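Local coordinates for cytosolic iron-sulfur protein assembly protein 1 (Saccharomyces cerevisiae, PDB 2HES), which acts late in cytosolic iron-sulfur protein assembly, as an essential WD40 beta-propeller required for the maturation of extramitochondrial iron-sulfur proteins, at residues S63-A74 with K111-L122. Numbering follows the deposited sequence.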
loop_
_atom_site.group_PDB
_atom_site.type_symbol
_atom_site.label_atom_id
_atom_site.label_comp_id
_atom_site.label_asym_id
_atom_site.label_seq_id
_atom_site.Cartn_x
_atom_site.Cartn_y
_atom_site.Cartn_z
ATOM N N SER A 63 -2.767 -2.102 -8.635
ATOM C CA SER A 63 -1.619 -2.068 -7.719
ATOM C C SER A 63 -0.267 -2.124 -8.435
ATOM O O SER A 63 -0.076 -2.880 -9.362
ATOM C CB SER A 63 -1.699 -3.238 -6.738
ATOM O OG SER A 63 -0.782 -3.051 -5.684
ATOM N N VAL A 64 0.645 -1.271 -8.005
ATOM C CA VAL A 64 2.021 -1.283 -8.540
ATOM C C VAL A 64 2.968 -1.215 -7.359
ATOM O O VAL A 64 2.692 -0.528 -6.374
ATOM C CB VAL A 64 2.320 -0.105 -9.527
ATOM C CG1 VAL A 64 1.511 -0.242 -10.827
ATOM C CG2 VAL A 64 2.106 1.282 -8.873
ATOM N N ALA A 65 4.083 -1.936 -7.442
ATOM C CA ALA A 65 5.090 -1.826 -6.395
ATOM C C ALA A 65 6.485 -2.125 -6.934
ATOM O O ALA A 65 6.670 -3.135 -7.647
ATOM C CB ALA A 65 4.783 -2.807 -5.296
ATOM N N TRP A 66 7.443 -1.323 -6.468
ATOM C CA TRP A 66 8.845 -1.491 -6.811
ATOM C C TRP A 66 9.489 -2.548 -5.916
ATOM O O TRP A 66 9.284 -2.561 -4.684
ATOM C CB TRP A 66 9.589 -0.189 -6.581
ATOM C CG TRP A 66 9.253 0.917 -7.513
ATOM C CD1 TRP A 66 8.462 1.976 -7.245
ATOM C CD2 TRP A 66 9.722 1.093 -8.862
ATOM N NE1 TRP A 66 8.398 2.826 -8.328
ATOM C CE2 TRP A 66 9.172 2.311 -9.337
ATOM C CE3 TRP A 66 10.562 0.359 -9.702
ATOM C CZ2 TRP A 66 9.427 2.804 -10.625
ATOM C CZ3 TRP A 66 10.826 0.853 -10.986
ATOM C CH2 TRP A 66 10.266 2.062 -11.430
ATOM N N ARG A 67 10.323 -3.390 -6.518
ATOM C CA ARG A 67 11.162 -4.243 -5.699
ATOM C C ARG A 67 12.155 -3.316 -4.962
ATOM O O ARG A 67 12.933 -2.601 -5.603
ATOM C CB ARG A 67 11.872 -5.276 -6.567
ATOM C CG ARG A 67 12.713 -6.254 -5.753
ATOM C CD ARG A 67 13.631 -7.063 -6.654
ATOM N NE ARG A 67 14.612 -6.185 -7.290
ATOM C CZ ARG A 67 15.662 -6.595 -7.992
ATOM N NH1 ARG A 67 15.884 -7.889 -8.157
ATOM N NH2 ARG A 67 16.481 -5.695 -8.549
ATOM N N PRO A 68 12.103 -3.284 -3.614
ATOM C CA PRO A 68 12.717 -2.157 -2.849
ATOM C C PRO A 68 14.171 -1.783 -3.190
ATOM O O PRO A 68 14.985 -2.660 -3.523
ATOM C CB PRO A 68 12.599 -2.621 -1.403
ATOM C CG PRO A 68 11.353 -3.485 -1.431
ATOM C CD PRO A 68 11.450 -4.254 -2.712
ATOM N N HIS A 69 14.464 -0.478 -3.106
ATOM C CA HIS A 69 15.771 0.116 -3.448
ATOM C C HIS A 69 16.335 -0.315 -4.812
ATOM O O HIS A 69 17.550 -0.254 -5.039
ATOM C CB HIS A 69 16.800 -0.101 -2.318
ATOM C CG HIS A 69 16.300 0.301 -0.961
ATOM N ND1 HIS A 69 15.486 1.398 -0.760
ATOM C CD2 HIS A 69 16.493 -0.253 0.262
ATOM C CE1 HIS A 69 15.201 1.502 0.527
ATOM N NE2 HIS A 69 15.806 0.518 1.171
ATOM N N THR A 70 15.442 -0.732 -5.709
ATOM C CA THR A 70 15.799 -1.201 -7.055
ATOM C C THR A 70 14.939 -0.495 -8.112
ATOM O O THR A 70 14.070 0.360 -7.772
ATOM C CB THR A 70 15.638 -2.752 -7.183
ATOM O OG1 THR A 70 16.415 -3.253 -8.274
ATOM C CG2 THR A 70 14.227 -3.139 -7.459
ATOM N N SER A 71 15.171 -0.839 -9.380
ATOM C CA SER A 71 14.306 -0.365 -10.467
ATOM C C SER A 71 13.576 -1.474 -11.251
ATOM O O SER A 71 13.325 -1.342 -12.456
ATOM C CB SER A 71 15.058 0.595 -11.408
ATOM O OG SER A 71 16.352 0.110 -11.727
ATOM N N LEU A 72 13.213 -2.550 -10.552
ATOM C CA LEU A 72 12.299 -3.557 -11.064
ATOM C C LEU A 72 10.902 -3.340 -10.485
ATOM O O LEU A 72 10.772 -3.100 -9.285
ATOM C CB LEU A 72 12.764 -4.933 -10.648
ATOM C CG LEU A 72 11.884 -6.102 -11.038
ATOM C CD1 LEU A 72 12.392 -6.765 -12.281
ATOM C CD2 LEU A 72 11.942 -7.074 -9.842
ATOM N N LEU A 73 9.882 -3.468 -11.329
ATOM C CA LEU A 73 8.489 -3.103 -10.959
ATOM C C LEU A 73 7.483 -4.221 -11.171
ATOM O O LEU A 73 7.503 -4.892 -12.206
ATOM C CB LEU A 73 8.053 -1.865 -11.769
ATOM C CG LEU A 73 6.596 -1.394 -11.685
ATOM C CD1 LEU A 73 6.318 -0.765 -10.356
ATOM C CD2 LEU A 73 6.323 -0.348 -12.772
ATOM N N ALA A 74 6.562 -4.388 -10.223
ATOM C CA ALA A 74 5.454 -5.319 -10.374
ATOM C C ALA A 74 4.130 -4.555 -10.504
ATOM O O ALA A 74 3.973 -3.494 -9.892
ATOM C CB ALA A 74 5.430 -6.315 -9.195
ATOM N N LYS A 111 -5.942 -7.401 -6.419
ATOM C CA LYS A 111 -6.136 -6.105 -5.747
ATOM C C LYS A 111 -4.855 -5.455 -5.248
ATOM O O LYS A 111 -4.810 -4.244 -5.039
ATOM C CB LYS A 111 -7.060 -6.224 -4.529
ATOM C CG LYS A 111 -8.498 -6.649 -4.790
ATOM C CD LYS A 111 -9.169 -5.749 -5.855
ATOM C CE LYS A 111 -10.572 -6.232 -6.137
ATOM N NZ LYS A 111 -11.483 -5.842 -5.030
ATOM N N GLY A 112 -3.817 -6.259 -5.000
ATOM C CA GLY A 112 -2.586 -5.709 -4.496
ATOM C C GLY A 112 -1.345 -6.525 -4.804
ATOM O O GLY A 112 -1.408 -7.764 -4.952
ATOM N N VAL A 113 -0.237 -5.814 -4.904
ATOM C CA VAL A 113 1.101 -6.457 -4.985
ATOM C C VAL A 113 2.032 -5.761 -4.019
ATOM O O VAL A 113 1.954 -4.524 -3.838
ATOM C CB VAL A 113 1.705 -6.454 -6.435
ATOM C CG1 VAL A 113 0.780 -7.158 -7.423
ATOM C CG2 VAL A 113 1.940 -5.043 -6.940
ATOM N N ALA A 114 2.956 -6.511 -3.423
ATOM C CA ALA A 114 3.875 -5.924 -2.460
ATOM C C ALA A 114 5.073 -6.840 -2.302
ATOM O O ALA A 114 4.903 -8.087 -2.254
ATOM C CB ALA A 114 3.204 -5.711 -1.101
ATOM N N TRP A 115 6.246 -6.213 -2.154
ATOM C CA TRP A 115 7.514 -6.943 -2.047
ATOM C C TRP A 115 8.044 -6.953 -0.601
ATOM O O TRP A 115 7.954 -5.944 0.132
ATOM C CB TRP A 115 8.602 -6.252 -2.863
ATOM C CG TRP A 115 8.387 -6.215 -4.302
ATOM C CD1 TRP A 115 7.684 -5.293 -5.022
ATOM C CD2 TRP A 115 8.910 -7.163 -5.242
ATOM N NE1 TRP A 115 7.756 -5.611 -6.376
ATOM C CE2 TRP A 115 8.490 -6.763 -6.520
ATOM C CE3 TRP A 115 9.706 -8.309 -5.113
ATOM C CZ2 TRP A 115 8.829 -7.474 -7.676
ATOM C CZ3 TRP A 115 10.041 -9.028 -6.264
ATOM C CH2 TRP A 115 9.592 -8.604 -7.523
ATOM N N SER A 116 8.684 -8.052 -0.210
ATOM C CA SER A 116 9.464 -8.058 1.035
ATOM C C SER A 116 10.685 -7.166 0.870
ATOM O O SER A 116 11.140 -6.983 -0.248
ATOM C CB SER A 116 9.881 -9.486 1.377
ATOM O OG SER A 116 10.637 -10.048 0.306
ATOM N N ASN A 117 11.214 -6.596 1.967
ATOM C CA ASN A 117 12.360 -5.684 1.837
ATOM C C ASN A 117 13.663 -6.354 1.428
ATOM O O ASN A 117 14.514 -5.691 0.871
ATOM C CB ASN A 117 12.586 -4.793 3.066
ATOM C CG ASN A 117 13.685 -3.719 2.825
ATOM O OD1 ASN A 117 13.586 -2.885 1.897
ATOM N ND2 ASN A 117 14.732 -3.742 3.657
ATOM N N ASP A 118 13.794 -7.671 1.614
ATOM C CA ASP A 118 14.972 -8.369 1.016
ATOM C C ASP A 118 14.878 -8.565 -0.527
ATOM O O ASP A 118 15.857 -8.978 -1.176
ATOM C CB ASP A 118 15.296 -9.686 1.737
ATOM C CG ASP A 118 14.204 -10.768 1.603
ATOM O OD1 ASP A 118 13.259 -10.657 0.796
ATOM O OD2 ASP A 118 14.304 -11.796 2.340
ATOM N N GLY A 119 13.705 -8.283 -1.086
ATOM C CA GLY A 119 13.504 -8.300 -2.520
ATOM C C GLY A 119 13.248 -9.671 -3.109
ATOM O O GLY A 119 13.131 -9.820 -4.340
ATOM N N TYR A 120 13.128 -10.673 -2.253
ATOM C CA TYR A 120 12.910 -12.029 -2.761
ATOM C C TYR A 120 11.483 -12.525 -2.828
ATOM O O TYR A 120 11.218 -13.517 -3.477
ATOM C CB TYR A 120 13.693 -13.018 -1.956
ATOM C CG TYR A 120 15.157 -12.858 -2.055
ATOM C CD1 TYR A 120 15.791 -12.725 -3.304
ATOM C CD2 TYR A 120 15.937 -12.874 -0.905
ATOM C CE1 TYR A 120 17.179 -12.581 -3.384
ATOM C CE2 TYR A 120 17.310 -12.765 -0.983
ATOM C CZ TYR A 120 17.923 -12.615 -2.220
ATOM O OH TYR A 120 19.302 -12.486 -2.270
ATOM N N TYR A 121 10.564 -11.862 -2.139
ATOM C CA TYR A 121 9.192 -12.353 -2.079
ATOM C C TYR A 121 8.285 -11.263 -2.593
ATOM O O TYR A 121 8.491 -10.091 -2.293
ATOM C CB TYR A 121 8.807 -12.682 -0.637
ATOM C CG TYR A 121 9.558 -13.842 -0.057
ATOM C CD1 TYR A 121 9.584 -15.084 -0.702
ATOM C CD2 TYR A 121 10.220 -13.708 1.165
ATOM C CE1 TYR A 121 10.280 -16.173 -0.128
ATOM C CE2 TYR A 121 10.910 -14.775 1.734
ATOM C CZ TYR A 121 10.940 -15.996 1.074
ATOM O OH TYR A 121 11.626 -17.049 1.650
ATOM N N LEU A 122 7.363 -11.671 -3.440
ATOM C CA LEU A 122 6.302 -10.836 -3.935
ATOM C C LEU A 122 4.994 -11.470 -3.479
ATOM O O LEU A 122 4.697 -12.620 -3.797
ATOM C CB LEU A 122 6.373 -10.754 -5.478
ATOM C CG LEU A 122 5.232 -9.984 -6.139
ATOM C CD1 LEU A 122 5.358 -8.542 -5.795
ATOM C CD2 LEU A 122 5.214 -10.175 -7.706
HETATM O O HOH W 1 15.183 -9.850 -6.217
#
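With CG of W115 anti to its own carbonyl carbon and CG of R67 anti to its backbone N (chi1 -177°), the indole turns one face to R67 and the arginine chain runs out across the ring. CA of R67 stands 3.5 Å from the centroid of the five-membered ring of W115, almost on the ring normal, a CH-pi contact; its CB lies over the same face and its CG reaches CE3. L122 CD1, from W115's own blade, lies over the opposite face, so the indole is held between R67 of the preceding blade and L122 of its own. In the ring plane, W115 NE1 donates to A65 O at 3.0 Å. That oxygen also accepts from A74 N on the other face of its carbonyl plane, so one buried carbonyl serves both the hairpin and the neighbouring blade. L72 CD2 meets W115 CH2 at 3.6 Å, and A74 CB packs near CZ2. Replacing W115 by an alanine would probably leave A65 O without its inter-blade donor and open a gap between R67 and L122. Beyond the indole, P68 CD rests on W115 CB at 3.5 Å, while a water bridges R67 NH1 to G119 O. At the other end, S63 OG accepts from V113 N (2.9 Å, 156° at the hydrogen), and V113 CG2 packs against A65 CB at 4.0 Å. Strands 63-66 and 111-115 run only 4° from parallel, their axes 5.6 Å apart, yet the two hydrogen bonds between them each pair a side chain with a backbone atom: they are the first strands of adjacent WD40 blades, in repeats WD 2 and WD 3. Strand 17-23 of the preceding blade flanks 61-66, with D21 accepting from W66 N, and V82 of strand 82-86 touches V113.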